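Local atomic coordinates of Non-structural polyprotein (Sindbis virus, PDB entry 4GUA), a protein that is a fragment of the nsP2-nsP3 precursor of an alphavirus replicase, containing a cysteine protease that probably cleaves the viral polyprotein, a macro domain and a zinc-binding domain. Residues T336-G341 and N442-A447; R290-R295 and R476-V481. All coordinates share one frame; numbering follows the deposited sequence.

Interaction 1. Residues T336-G341 and N442-A447; sequences TRDGVG and NIKSVA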
# COMPACT_ATOMS: atom_id res chain seq x y z
N THR A 336 -2.17 -13.87 14.72
CA THR A 336 -2.80 -14.85 13.84
C THR A 336 -1.83 -15.56 12.90
O THR A 336 -2.13 -16.65 12.41
CB THR A 336 -3.89 -14.15 12.97
OG1 THR A 336 -5.08 -13.97 13.75
CG2 THR A 336 -4.22 -14.95 11.71
N ARG A 337 -0.67 -14.97 12.66
CA ARG A 337 0.28 -15.53 11.70
C ARG A 337 1.69 -15.67 12.22
O ARG A 337 1.97 -15.34 13.37
CB ARG A 337 0.33 -14.66 10.45
CG ARG A 337 -0.81 -14.84 9.52
CD ARG A 337 -0.53 -14.01 8.32
NE ARG A 337 -1.63 -14.03 7.37
CZ ARG A 337 -1.48 -14.21 6.07
NH1 ARG A 337 -0.27 -14.37 5.53
NH2 ARG A 337 -2.55 -14.22 5.30
N ASP A 338 2.59 -16.10 11.34
CA ASP A 338 3.90 -16.51 11.80
C ASP A 338 4.67 -15.21 12.08
O ASP A 338 4.91 -14.90 13.25
CB ASP A 338 4.59 -17.49 10.82
CG ASP A 338 3.61 -18.21 9.88
OD1 ASP A 338 2.42 -18.33 10.22
OD2 ASP A 338 4.04 -18.67 8.80
N GLY A 339 5.05 -14.42 11.07
CA GLY A 339 5.27 -14.86 9.71
C GLY A 339 6.77 -15.12 9.63
O GLY A 339 7.44 -14.87 10.63
N VAL A 340 7.30 -15.60 8.51
CA VAL A 340 8.76 -15.83 8.40
C VAL A 340 9.14 -15.92 6.91
O VAL A 340 8.28 -16.12 6.05
CB VAL A 340 9.29 -17.08 9.21
CG1 VAL A 340 10.75 -16.88 9.68
CG2 VAL A 340 8.49 -17.29 10.48
N GLY A 341 10.43 -15.77 6.65
CA GLY A 341 10.98 -15.42 5.34
C GLY A 341 11.35 -16.54 4.38
O GLY A 341 12.27 -16.36 3.57
N ASN A 442 -4.80 -17.48 5.51
CA ASN A 442 -3.41 -17.93 5.66
C ASN A 442 -3.18 -19.32 5.10
O ASN A 442 -2.59 -20.18 5.75
CB ASN A 442 -2.98 -17.89 7.12
CG ASN A 442 -1.47 -17.95 7.26
OD1 ASN A 442 -0.74 -17.69 6.31
ND2 ASN A 442 -1.00 -18.32 8.45
N ILE A 443 -3.66 -19.53 3.88
CA ILE A 443 -3.48 -20.79 3.18
C ILE A 443 -2.04 -20.92 2.70
O ILE A 443 -1.52 -20.04 2.01
CB ILE A 443 -4.46 -20.87 2.00
CG1 ILE A 443 -5.89 -20.79 2.54
CG2 ILE A 443 -4.22 -22.14 1.19
CD1 ILE A 443 -6.95 -20.91 1.49
N LYS A 444 -1.40 -22.01 3.09
CA LYS A 444 0.03 -22.20 2.85
C LYS A 444 0.35 -22.71 1.44
O LYS A 444 1.40 -22.40 0.87
CB LYS A 444 0.61 -23.16 3.90
CG LYS A 444 0.43 -22.70 5.34
CD LYS A 444 1.52 -21.70 5.73
CE LYS A 444 1.65 -21.57 7.24
NZ LYS A 444 2.50 -20.41 7.65
N SER A 445 -0.54 -23.52 0.88
CA SER A 445 -0.35 -24.05 -0.46
C SER A 445 -1.69 -24.11 -1.18
O SER A 445 -2.73 -24.37 -0.57
CB SER A 445 0.24 -25.47 -0.41
OG SER A 445 -0.53 -26.30 0.45
N VAL A 446 -1.67 -23.88 -2.49
CA VAL A 446 -2.91 -23.91 -3.24
C VAL A 446 -2.72 -24.58 -4.59
O VAL A 446 -1.75 -24.31 -5.29
CB VAL A 446 -3.47 -22.48 -3.40
CG1 VAL A 446 -2.42 -21.55 -3.97
CG2 VAL A 446 -4.71 -22.49 -4.29
N ALA A 447 -3.62 -25.50 -4.92
CA ALA A 447 -3.65 -26.11 -6.24
C ALA A 447 -4.65 -25.34 -7.07
O ALA A 447 -5.78 -25.13 -6.63
CB ALA A 447 -4.06 -27.56 -6.16
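R337 and N442 come together through their first torsions and the shape of the arginine: R337 CG stands anti to its carbonyl carbon (chi1 -78°), N442 CG lies anti to its backbone N (chi1 -164°), and the R337 chain, extended from CG to NE, carries its guanidinium along N442. N442 closes a Schellman motif at the C-terminal end of helix 420-440 in the macro domain, with I443 N bonded to V438 O and N442 N to N439 O. Its backbone takes the left-handed conformation that asparagine tolerates better than most residues, and the short amide is left to face the linker.

The contact is a stack. The amide and guanidinium planes are 24° apart, and N442 OD1 lies over one guanidinium face, displaced toward its rim, 3.4 Å from R337 NH1. The N-H direction is poor for a hydrogen bond, so the carbonyl oxygen probably contributes a softer electrostatic attraction to the cation beneath it. At the amide's other branch, N442 ND2 rests 3.6 Å from R337 CG. Arginine suits the place by offering methylenes to one end of the amide and a flat charged group to the other. Its side chain also packs on helix 323-333, through C327, V328 and S331, and NH1 has a long, weak ion pair with D478.

Next to the stack, D338 and K444 reach across tip to tip in a surface salt bridge, the long lysine bending at chi2 on its way. Segment 336-341 probably leads into the nsP2/nsP3 junction, and the contacts lie between this linker and the macro domain. In the salt bridge, K444 NZ lies 2.6 Å from D338 OD2.

Interaction 2. Residues R290-R295 and R476-V481; sequences RVSAAR and RTDADV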
# COMPACT_ATOMS: atom_id res chain seq x y z
N ARG A 290 8.16 -9.34 -5.39
CA ARG A 290 7.35 -9.66 -4.22
C ARG A 290 7.78 -8.84 -3.02
O ARG A 290 8.93 -8.40 -2.93
CB ARG A 290 7.51 -11.12 -3.82
CG ARG A 290 6.87 -12.16 -4.71
CD ARG A 290 7.10 -13.51 -4.06
NE ARG A 290 6.58 -14.63 -4.83
CZ ARG A 290 5.37 -15.15 -4.67
NH1 ARG A 290 4.52 -14.66 -3.78
NH2 ARG A 290 5.01 -16.19 -5.43
N VAL A 291 6.86 -8.63 -2.09
CA VAL A 291 7.23 -8.12 -0.78
C VAL A 291 6.31 -8.73 0.27
O VAL A 291 5.09 -8.79 0.09
CB VAL A 291 7.21 -6.57 -0.72
CG1 VAL A 291 5.92 -6.03 -1.27
CG2 VAL A 291 7.45 -6.09 0.70
N SER A 292 6.91 -9.17 1.37
CA SER A 292 6.20 -9.78 2.49
C SER A 292 6.78 -9.21 3.77
O SER A 292 7.49 -8.21 3.74
CB SER A 292 6.35 -11.30 2.47
OG SER A 292 5.42 -11.91 3.35
N ALA A 293 6.43 -9.82 4.90
CA ALA A 293 6.91 -9.37 6.21
C ALA A 293 7.10 -10.55 7.15
O ALA A 293 6.57 -11.64 6.93
CB ALA A 293 5.94 -8.38 6.81
N ALA A 294 7.87 -10.32 8.20
CA ALA A 294 8.15 -11.36 9.18
C ALA A 294 8.48 -10.72 10.52
O ALA A 294 9.02 -9.62 10.57
CB ALA A 294 9.31 -12.21 8.72
N ARG A 295 8.13 -11.41 11.60
CA ARG A 295 8.56 -10.98 12.92
C ARG A 295 9.22 -12.19 13.57
O ARG A 295 8.62 -12.90 14.36
CB ARG A 295 7.39 -10.40 13.75
CG ARG A 295 7.80 -9.96 15.16
CD ARG A 295 6.86 -8.97 15.83
NE ARG A 295 5.49 -9.44 15.96
CZ ARG A 295 5.03 -10.16 16.98
NH1 ARG A 295 5.84 -10.51 17.98
NH2 ARG A 295 3.76 -10.54 17.01
N ARG A 476 1.06 -11.89 -4.98
CA ARG A 476 0.56 -11.07 -3.89
C ARG A 476 0.08 -11.92 -2.72
O ARG A 476 -0.72 -11.47 -1.91
CB ARG A 476 -0.55 -10.15 -4.40
CG ARG A 476 -0.06 -8.82 -4.99
CD ARG A 476 1.38 -8.51 -4.62
NE ARG A 476 1.99 -7.52 -5.50
CZ ARG A 476 3.23 -7.07 -5.35
NH1 ARG A 476 3.98 -7.50 -4.36
NH2 ARG A 476 3.71 -6.17 -6.20
N THR A 477 0.47 -13.20 -2.71
CA THR A 477 0.28 -14.04 -1.53
C THR A 477 1.61 -14.61 -1.01
O THR A 477 2.66 -14.42 -1.61
CB THR A 477 -0.64 -15.24 -1.85
OG1 THR A 477 0.05 -16.17 -2.70
CG2 THR A 477 -1.92 -14.78 -2.51
N ASP A 478 1.55 -15.29 0.13
CA ASP A 478 2.70 -16.02 0.68
C ASP A 478 2.65 -17.51 0.37
O ASP A 478 3.48 -18.28 0.85
CB ASP A 478 2.79 -15.81 2.18
CG ASP A 478 3.22 -14.40 2.55
OD1 ASP A 478 3.99 -13.80 1.77
OD2 ASP A 478 2.78 -13.90 3.60
N ALA A 479 1.66 -17.93 -0.42
CA ALA A 479 1.40 -19.35 -0.64
C ALA A 479 2.31 -19.97 -1.70
O ALA A 479 2.69 -19.31 -2.67
CB ALA A 479 -0.05 -19.54 -1.04
N ASP A 480 2.67 -21.23 -1.50
CA ASP A 480 3.29 -22.04 -2.54
C ASP A 480 2.19 -22.45 -3.51
O ASP A 480 1.15 -22.96 -3.09
CB ASP A 480 3.95 -23.29 -1.95
CG ASP A 480 5.27 -22.99 -1.27
OD1 ASP A 480 6.01 -22.10 -1.74
OD2 ASP A 480 5.57 -23.64 -0.25
N VAL A 481 2.42 -22.25 -4.80
CA VAL A 481 1.38 -22.51 -5.79
C VAL A 481 1.74 -23.68 -6.70
O VAL A 481 2.84 -23.75 -7.23
CB VAL A 481 1.12 -21.26 -6.66
CG1 VAL A 481 0.09 -21.57 -7.74
CG2 VAL A 481 0.64 -20.11 -5.80
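S292 and D478 make the clearest polar link between strand 288-294, at the border of the nsP2 methyltransferase-like sheet, and the loop that enters macro-domain strand 480-484. S292 OG stands anti to its own backbone N (chi1 -167°) and donates to D478 OD1 at 2.8 Å. It meets the syn side of the carboxylate, 26° out of its plane. A serine hydroxyl on a short stem fits this place, and the aspartate, with CG beside its own backbone N, supplies the acceptor.

R290 emerges from the same strand with its chain extended from CG to NE; rotation about CD-NE (chi4 -93°) then swings CZ out of the line of the chain, and the guanidinium presents its edge to the loop. R290 NH1 lies 2.9 Å from T477 O, near the guanidinium plane. An arginine is long enough to span this gap, and the 5.6 Å between R290 NH1 and D478 OD1 suggests a mild further attraction.

R476 approaches V291 obliquely. Its CB points away from the strand, but the chain bends at chi2, which sets CD; beyond it, R476 NH1 lies 3.9 Å from V291 CG1. T477 points away from strand 288-294; its OG1 is bonded to L474 O and accepts a weak bond from A479 N.

Strand 288-294 is hydrogen-bonded to strand 305-312 along its inner edge. Helix 323-333 covers S292 and D478 through H324, while T477 and A479 pack on helix 420-440, placing the contact between the two domains.

Overall arrangement
After the protease region and the first five strands of the methyltransferase-like sheet, the chain forms strand 288-294, then strand 305-312 and helix 323-333 before the 336-341 linker into the macro domain. There helix 420-440 leads to 442-447, where interaction 1 closes a loop of about a hundred residues. Helix 463-474 and segment 476-481 follow, and interaction 2 closes the larger loop in which interaction 1 is nested. Their centres are about 8 Å apart. Strands 445-448 and 480-484 are neighbours in the macro sheet, joined through K444 and V446 with D480, so linker and edge strand both dock beside the starts of adjoining strands, tying the nsP2 and nsP3 portions together.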